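Local coordinates for E3 ubiquitin-protein ligase RNF31 (Mus musculus, PDB 5Y3T) that probably catalyses the assembly of linear ubiquitin chains, as the ubiquitin-ligating subunit of a complex with HOIL-1, to which this UBA-containing region is likely to bind, at residues F31-Y36 with Q44-E49; S51-M56 with K78-R83. All coordinates share one frame; numbering follows the deposited sequence.

Overall arrangement
Both contacts use helix 42-64, which meets helix 27-37 in interaction 1 and helix 73-82 in interaction 2. Their centres are about 10 Å apart, and Y36 CG of interaction 1 lies 3.5 Å from W80 CH2 of interaction 2, so the two contacts touch. Interaction 2 is the core contact: its three touching residues are all buried, and it lies about 10 Å from the centre of the chain. Interaction 1 is more peripheral, with its centre about 18 Å away, and of its residues in contact A33 alone is fully buried. Each contact is built around a tryptophan: W45 meets an alanine and a tyrosine obliquely, whereas W80 receives a valine methyl over one face.

Interaction 1. Residues F31-Y36 with Q44-E49; sequences FSALQY and QWLRSE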
loop_
_atom_site.group_PDB
_atom_site.type_symbol
_atom_site.label_atom_id
_atom_site.label_comp_id
_atom_site.label_asym_id
_atom_site.label_seq_id
_atom_site.Cartn_x
_atom_site.Cartn_y
_atom_site.Cartn_z
ATOM N N PHE B 31 1.090 -18.988 4.321
ATOM C CA PHE B 31 2.268 -18.735 5.138
ATOM C C PHE B 31 1.921 -18.163 6.538
ATOM O O PHE B 31 2.552 -18.524 7.519
ATOM C CB PHE B 31 3.214 -17.806 4.397
ATOM C CG PHE B 31 4.497 -17.563 5.113
ATOM C CD1 PHE B 31 5.465 -18.582 5.205
ATOM C CD2 PHE B 31 4.771 -16.310 5.676
ATOM C CE1 PHE B 31 6.679 -18.367 5.849
ATOM C CE2 PHE B 31 5.995 -16.083 6.324
ATOM C CZ PHE B 31 6.954 -17.113 6.405
ATOM N N SER B 32 0.928 -17.277 6.592
ATOM C CA SER B 32 0.440 -16.693 7.836
ATOM C C SER B 32 -0.068 -17.754 8.793
ATOM O O SER B 32 0.219 -17.691 10.009
ATOM C CB SER B 32 -0.676 -15.678 7.565
ATOM O OG SER B 32 -0.155 -14.548 6.860
ATOM N N ALA B 33 -0.771 -18.742 8.223
ATOM C CA ALA B 33 -1.210 -19.905 8.961
ATOM C C ALA B 33 -0.053 -20.720 9.521
ATOM O O ALA B 33 -0.060 -21.049 10.718
ATOM C CB ALA B 33 -2.071 -20.760 8.100
ATOM N N LEU B 34 0.922 -21.029 8.658
ATOM C CA LEU B 34 2.136 -21.757 9.029
ATOM C C LEU B 34 2.869 -21.062 10.173
ATOM O O LEU B 34 3.210 -21.697 11.160
ATOM C CB LEU B 34 3.077 -21.938 7.835
ATOM C CG LEU B 34 2.599 -22.858 6.671
ATOM C CD1 LEU B 34 3.556 -22.916 5.472
ATOM C CD2 LEU B 34 2.346 -24.260 7.179
ATOM N N GLN B 35 3.083 -19.764 10.055
ATOM C CA GLN B 35 3.820 -19.005 11.088
ATOM C C GLN B 35 3.108 -18.946 12.440
ATOM O O GLN B 35 3.762 -19.111 13.462
ATOM C CB GLN B 35 4.010 -17.560 10.655
ATOM C CG GLN B 35 4.867 -17.402 9.439
ATOM C CD GLN B 35 6.276 -17.685 9.788
ATOM O OE1 GLN B 35 6.741 -18.790 9.599
ATOM N NE2 GLN B 35 6.964 -16.693 10.326
ATOM N N TYR B 36 1.802 -18.671 12.431
ATOM C CA TYR B 36 1.001 -18.596 13.652
ATOM C C TYR B 36 0.824 -19.935 14.412
ATOM O O TYR B 36 0.982 -19.991 15.626
ATOM C CB TYR B 36 -0.376 -18.022 13.341
ATOM C CG TYR B 36 -1.151 -17.574 14.562
ATOM C CD1 TYR B 36 -0.789 -16.412 15.258
ATOM C CD2 TYR B 36 -2.245 -18.295 15.029
ATOM C CE1 TYR B 36 -1.489 -15.992 16.390
ATOM C CE2 TYR B 36 -2.950 -17.891 16.159
ATOM C CZ TYR B 36 -2.575 -16.736 16.833
ATOM O OH TYR B 36 -3.265 -16.334 17.944
ATOM N N GLN B 44 -6.803 -26.667 6.124
ATOM C CA GLN B 44 -7.735 -27.006 7.202
ATOM C C GLN B 44 -7.768 -25.920 8.244
ATOM O O GLN B 44 -8.841 -25.443 8.577
ATOM C CB GLN B 44 -7.404 -28.351 7.852
ATOM C CG GLN B 44 -7.898 -29.545 7.039
ATOM C CD GLN B 44 -7.563 -30.859 7.711
ATOM O OE1 GLN B 44 -7.852 -31.044 8.895
ATOM N NE2 GLN B 44 -6.916 -31.762 6.976
ATOM N N TRP B 45 -6.589 -25.502 8.714
ATOM C CA TRP B 45 -6.500 -24.439 9.717
ATOM C C TRP B 45 -7.210 -23.178 9.293
ATOM O O TRP B 45 -7.922 -22.583 10.099
ATOM C CB TRP B 45 -5.046 -24.130 10.120
ATOM C CG TRP B 45 -4.934 -23.190 11.309
ATOM C CD1 TRP B 45 -4.828 -23.532 12.631
ATOM C CD2 TRP B 45 -4.919 -21.745 11.267
ATOM N NE1 TRP B 45 -4.752 -22.392 13.415
ATOM C CE2 TRP B 45 -4.790 -21.288 12.603
ATOM C CE3 TRP B 45 -4.995 -20.798 10.227
ATOM C CZ2 TRP B 45 -4.750 -19.942 12.922
ATOM C CZ3 TRP B 45 -4.950 -19.449 10.541
ATOM C CH2 TRP B 45 -4.828 -19.030 11.885
ATOM N N LEU B 46 -7.024 -22.758 8.044
ATOM C CA LEU B 46 -7.673 -21.548 7.539
ATOM C C LEU B 46 -9.180 -21.666 7.588
ATOM O O LEU B 46 -9.803 -20.775 8.146
ATOM C CB LEU B 46 -7.218 -21.193 6.117
ATOM C CG LEU B 46 -5.790 -20.632 6.016
ATOM C CD1 LEU B 46 -5.267 -20.735 4.594
ATOM C CD2 LEU B 46 -5.693 -19.198 6.494
ATOM N N ARG B 47 -9.762 -22.727 7.008
ATOM C CA ARG B 47 -11.250 -23.021 7.139
ATOM C C ARG B 47 -11.816 -22.985 8.558
ATOM O O ARG B 47 -12.852 -22.420 8.793
ATOM C CB ARG B 47 -11.628 -24.414 6.610
ATOM C CG ARG B 47 -12.097 -24.443 5.167
ATOM C CD ARG B 47 -12.437 -25.856 4.682
ATOM N NE ARG B 47 -11.656 -26.190 3.472
ATOM C CZ ARG B 47 -10.553 -26.954 3.422
ATOM N NH1 ARG B 47 -10.048 -27.548 4.511
ATOM N NH2 ARG B 47 -9.947 -27.147 2.246
ATOM N N SER B 48 -11.128 -23.608 9.497
ATOM C CA SER B 48 -11.670 -23.807 10.841
ATOM C C SER B 48 -11.248 -22.745 11.901
ATOM O O SER B 48 -12.045 -22.425 12.779
ATOM C CB SER B 48 -11.343 -25.241 11.304
ATOM O OG SER B 48 -10.225 -25.282 12.155
ATOM N N GLU B 49 -10.025 -22.207 11.809
ATOM C CA GLU B 49 -9.466 -21.332 12.855
ATOM C C GLU B 49 -9.360 -19.850 12.551
ATOM O O GLU B 49 -9.342 -19.055 13.502
ATOM C CB GLU B 49 -8.077 -21.839 13.259
ATOM C CG GLU B 49 -8.068 -23.239 13.836
ATOM C CD GLU B 49 -9.155 -23.401 14.900
ATOM O OE1 GLU B 49 -9.096 -22.696 15.954
ATOM O OE2 GLU B 49 -10.093 -24.183 14.628
#
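A33 and Y36, one helical turn apart, meet the indole of W45, and the contact between the two helices is apolar throughout, with no hydrogen bond across it. The A33 methyl approaches the six-membered ring obliquely, CB lying 3.6 Å from CE3 of W45 and 4.0 Å from CZ3. The same two ring carbons are each 4.1 Å from A33 CA, which shows that the small side chain lets the indole come up to the helix backbone itself. L46 adds a second, looser apolar touch to this methyl: its CD2 is 4.3 Å from A33 CB.

The aromatic pair lies further along helix 27-37. CD2 of Y36 is 3.7 Å from CZ2 of W45, and the two side chains run across each other nearly at right angles without forming a stack. W45 reaches across because CG is anti to its backbone N (chi1 -171°), which carries the indole out from helix 42-64 to lie between the helices. Behind it, E49 CB sits 3.3 Å above the indole plane near its rim, on the opposite side from A33 CB and Y36 CD2.

These are consecutive helices of the HOIP UBA domain pair, an all-helical region, joined by a short link. The axes of segments 31-36 and 44-49 approach to 10.0 Å, with N-to-C directions 83° apart, a nearly perpendicular pairing that buries 178 Å² in all. L50 and V53 also touch W45, and L46 reaches E29 of helix 27-37.

Some hydrogen bonds nearby lie inside each helix: S48 OG donates to E49 OE2 at 2.7 Å, through the anti lone pair of that oxygen, and S32 OG is bonded to the carbonyl of E28. Elsewhere on helix 27-37, F31 packs against the backbone of another protein's chain.

Interaction 2. Residues S51-M56 with K78-R83; sequences SYVLEM and KAWLDR
V53 sets one methyl over one face of the W80 indole: CG1 stands 3.9 Å from the centroid of the six-membered ring and 29° off its normal, a CH-pi contact. Its nearest ring atom is CZ3 of W80, at 3.5 Å. With CG1 anti to the backbone N (chi1 179°), this branch is directed at the ring, while CG2 lies beside the backbone N. L54 works at the root of the same side chain, its CD2 lying 3.7 Å from W80 CB and 3.8 Å from W80 CG. Two successive residues of helix 42-64 thus grip W80 at both ends, the isopropyl group at the six-membered ring and the isobutyl group at the stem. Replacing W80 by an alanine would probably open a gap under V53 CG1 and leave that methyl without its aromatic partner. All three residues are buried, and the two segments together bury 144 Å².

Outside these two segments, Y36 of helix 27-37 also meets the indole edge-to-face, and W45 and L50 of helix 42-64 touch it. W80 therefore projects from helix 73-82 into the junction of helices 27-37 and 42-64, while A79 and M56 pack on helix 87-107.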
loop_
_atom_site.group_PDB
_atom_site.type_symbol
_atom_site.label_atom_id
_atom_site.label_comp_id
_atom_site.label_asym_id
_atom_site.label_seq_id
_atom_site.Cartn_x
_atom_site.Cartn_y
_atom_site.Cartn_z
ATOM N N SER B 51 -11.172 -17.255 11.325
ATOM C CA SER B 51 -12.180 -16.312 11.789
ATOM C C SER B 51 -12.090 -16.019 13.283
ATOM O O SER B 51 -12.502 -14.945 13.698
ATOM C CB SER B 51 -13.589 -16.799 11.443
ATOM O OG SER B 51 -13.979 -17.794 12.371
ATOM N N TYR B 52 -11.580 -16.953 14.092
ATOM C CA TYR B 52 -11.443 -16.702 15.539
ATOM C C TYR B 52 -10.270 -15.775 15.767
ATOM O O TYR B 52 -10.340 -14.898 16.628
ATOM C CB TYR B 52 -11.233 -17.988 16.375
ATOM C CG TYR B 52 -12.408 -18.966 16.467
ATOM C CD1 TYR B 52 -13.741 -18.547 16.298
ATOM C CD2 TYR B 52 -12.180 -20.322 16.778
ATOM C CE1 TYR B 52 -14.791 -19.451 16.398
ATOM C CE2 TYR B 52 -13.227 -21.224 16.891
ATOM C CZ TYR B 52 -14.523 -20.778 16.697
ATOM O OH TYR B 52 -15.564 -21.650 16.798
ATOM N N VAL B 53 -9.187 -15.987 15.015
ATOM C CA VAL B 53 -8.028 -15.089 15.063
ATOM C C VAL B 53 -8.381 -13.687 14.574
ATOM O O VAL B 53 -8.070 -12.737 15.260
ATOM C CB VAL B 53 -6.827 -15.619 14.271
ATOM C CG1 VAL B 53 -5.675 -14.625 14.338
ATOM C CG2 VAL B 53 -6.414 -17.000 14.797
ATOM N N LEU B 54 -9.094 -13.554 13.451
ATOM C CA LEU B 54 -9.467 -12.208 12.926
ATOM C C LEU B 54 -10.403 -11.483 13.858
ATOM O O LEU B 54 -10.271 -10.267 14.067
ATOM C CB LEU B 54 -10.009 -12.282 11.482
ATOM C CG LEU B 54 -8.999 -12.928 10.488
ATOM C CD1 LEU B 54 -9.496 -13.114 9.059
ATOM C CD2 LEU B 54 -7.703 -12.140 10.469
ATOM N N GLU B 55 -11.305 -12.245 14.484
ATOM C CA GLU B 55 -12.191 -11.724 15.519
ATOM C C GLU B 55 -11.366 -11.092 16.658
ATOM O O GLU B 55 -11.699 -10.002 17.133
ATOM C CB GLU B 55 -13.128 -12.859 15.969
ATOM C CG GLU B 55 -14.195 -12.601 17.039
ATOM C CD GLU B 55 -15.050 -13.867 17.289
ATOM O OE1 GLU B 55 -15.032 -14.452 18.414
ATOM O OE2 GLU B 55 -15.720 -14.309 16.328
ATOM N N MET B 56 -10.268 -11.747 17.043
ATOM C CA MET B 56 -9.396 -11.291 18.134
ATOM C C MET B 56 -8.626 -10.051 17.726
ATOM O O MET B 56 -8.481 -9.109 18.517
ATOM C CB MET B 56 -8.419 -12.424 18.553
ATOM C CG MET B 56 -7.305 -12.066 19.572
ATOM S SD MET B 56 -6.436 -13.498 20.303
ATOM C CE MET B 56 -5.982 -14.371 18.797
ATOM N N LYS B 78 -6.495 -7.969 6.443
ATOM C CA LYS B 78 -5.456 -7.302 5.671
ATOM C C LYS B 78 -4.199 -7.125 6.563
ATOM O O LYS B 78 -3.097 -7.448 6.136
ATOM C CB LYS B 78 -6.003 -5.984 5.144
ATOM C CG LYS B 78 -5.088 -5.203 4.214
ATOM C CD LYS B 78 -5.852 -4.135 3.401
ATOM C CE LYS B 78 -7.063 -3.437 4.091
ATOM N NZ LYS B 78 -6.810 -2.569 5.294
ATOM N N ALA B 79 -4.397 -6.726 7.821
ATOM C CA ALA B 79 -3.285 -6.542 8.780
ATOM C C ALA B 79 -2.610 -7.863 9.174
ATOM O O ALA B 79 -1.397 -8.000 9.106
ATOM C CB ALA B 79 -3.762 -5.783 10.013
ATOM N N TRP B 80 -3.408 -8.825 9.604
ATOM C CA TRP B 80 -2.949 -10.195 9.824
ATOM C C TRP B 80 -2.054 -10.687 8.683
ATOM O O TRP B 80 -0.959 -11.175 8.882
ATOM C CB TRP B 80 -4.177 -11.083 10.034
ATOM C CG TRP B 80 -3.972 -12.540 9.833
ATOM C CD1 TRP B 80 -4.264 -13.302 8.715
ATOM C CD2 TRP B 80 -3.474 -13.429 10.786
ATOM N NE1 TRP B 80 -3.946 -14.632 8.925
ATOM C CE2 TRP B 80 -3.458 -14.731 10.192
ATOM C CE3 TRP B 80 -3.045 -13.267 12.086
ATOM C CZ2 TRP B 80 -3.024 -15.807 10.847
ATOM C CZ3 TRP B 80 -2.626 -14.315 12.723
ATOM C CH2 TRP B 80 -2.598 -15.592 12.115
ATOM N N LEU B 81 -2.514 -10.508 7.474
ATOM C CA LEU B 81 -1.806 -11.008 6.309
ATOM C C LEU B 81 -0.617 -10.191 5.890
ATOM O O LEU B 81 0.330 -10.766 5.381
ATOM C CB LEU B 81 -2.742 -11.120 5.102
ATOM C CG LEU B 81 -3.801 -12.222 5.153
ATOM C CD1 LEU B 81 -4.452 -12.252 3.797
ATOM C CD2 LEU B 81 -3.223 -13.587 5.480
ATOM N N ASP B 82 -0.626 -8.872 6.072
ATOM C CA ASP B 82 0.565 -8.091 5.698
ATOM C C ASP B 82 1.717 -8.331 6.674
ATOM O O ASP B 82 2.878 -8.213 6.282
ATOM C CB ASP B 82 0.252 -6.601 5.540
ATOM C CG ASP B 82 -0.726 -6.327 4.377
ATOM O OD1 ASP B 82 -0.909 -7.163 3.438
ATOM O OD2 ASP B 82 -1.351 -5.260 4.435
ATOM N N ARG B 83 1.397 -8.761 7.903
ATOM C CA ARG B 83 2.396 -9.081 8.874
ATOM C C ARG B 83 2.535 -10.580 9.024
ATOM O O ARG B 83 3.054 -11.072 10.031
ATOM C CB ARG B 83 2.057 -8.409 10.199
ATOM C CG ARG B 83 1.908 -6.895 10.107
ATOM C CD ARG B 83 3.038 -6.179 9.351
ATOM N NE ARG B 83 4.367 -6.530 9.853
ATOM C CZ ARG B 83 5.526 -6.259 9.244
ATOM N NH1 ARG B 83 5.579 -5.635 8.069
ATOM N NH2 ARG B 83 6.653 -6.622 9.832
#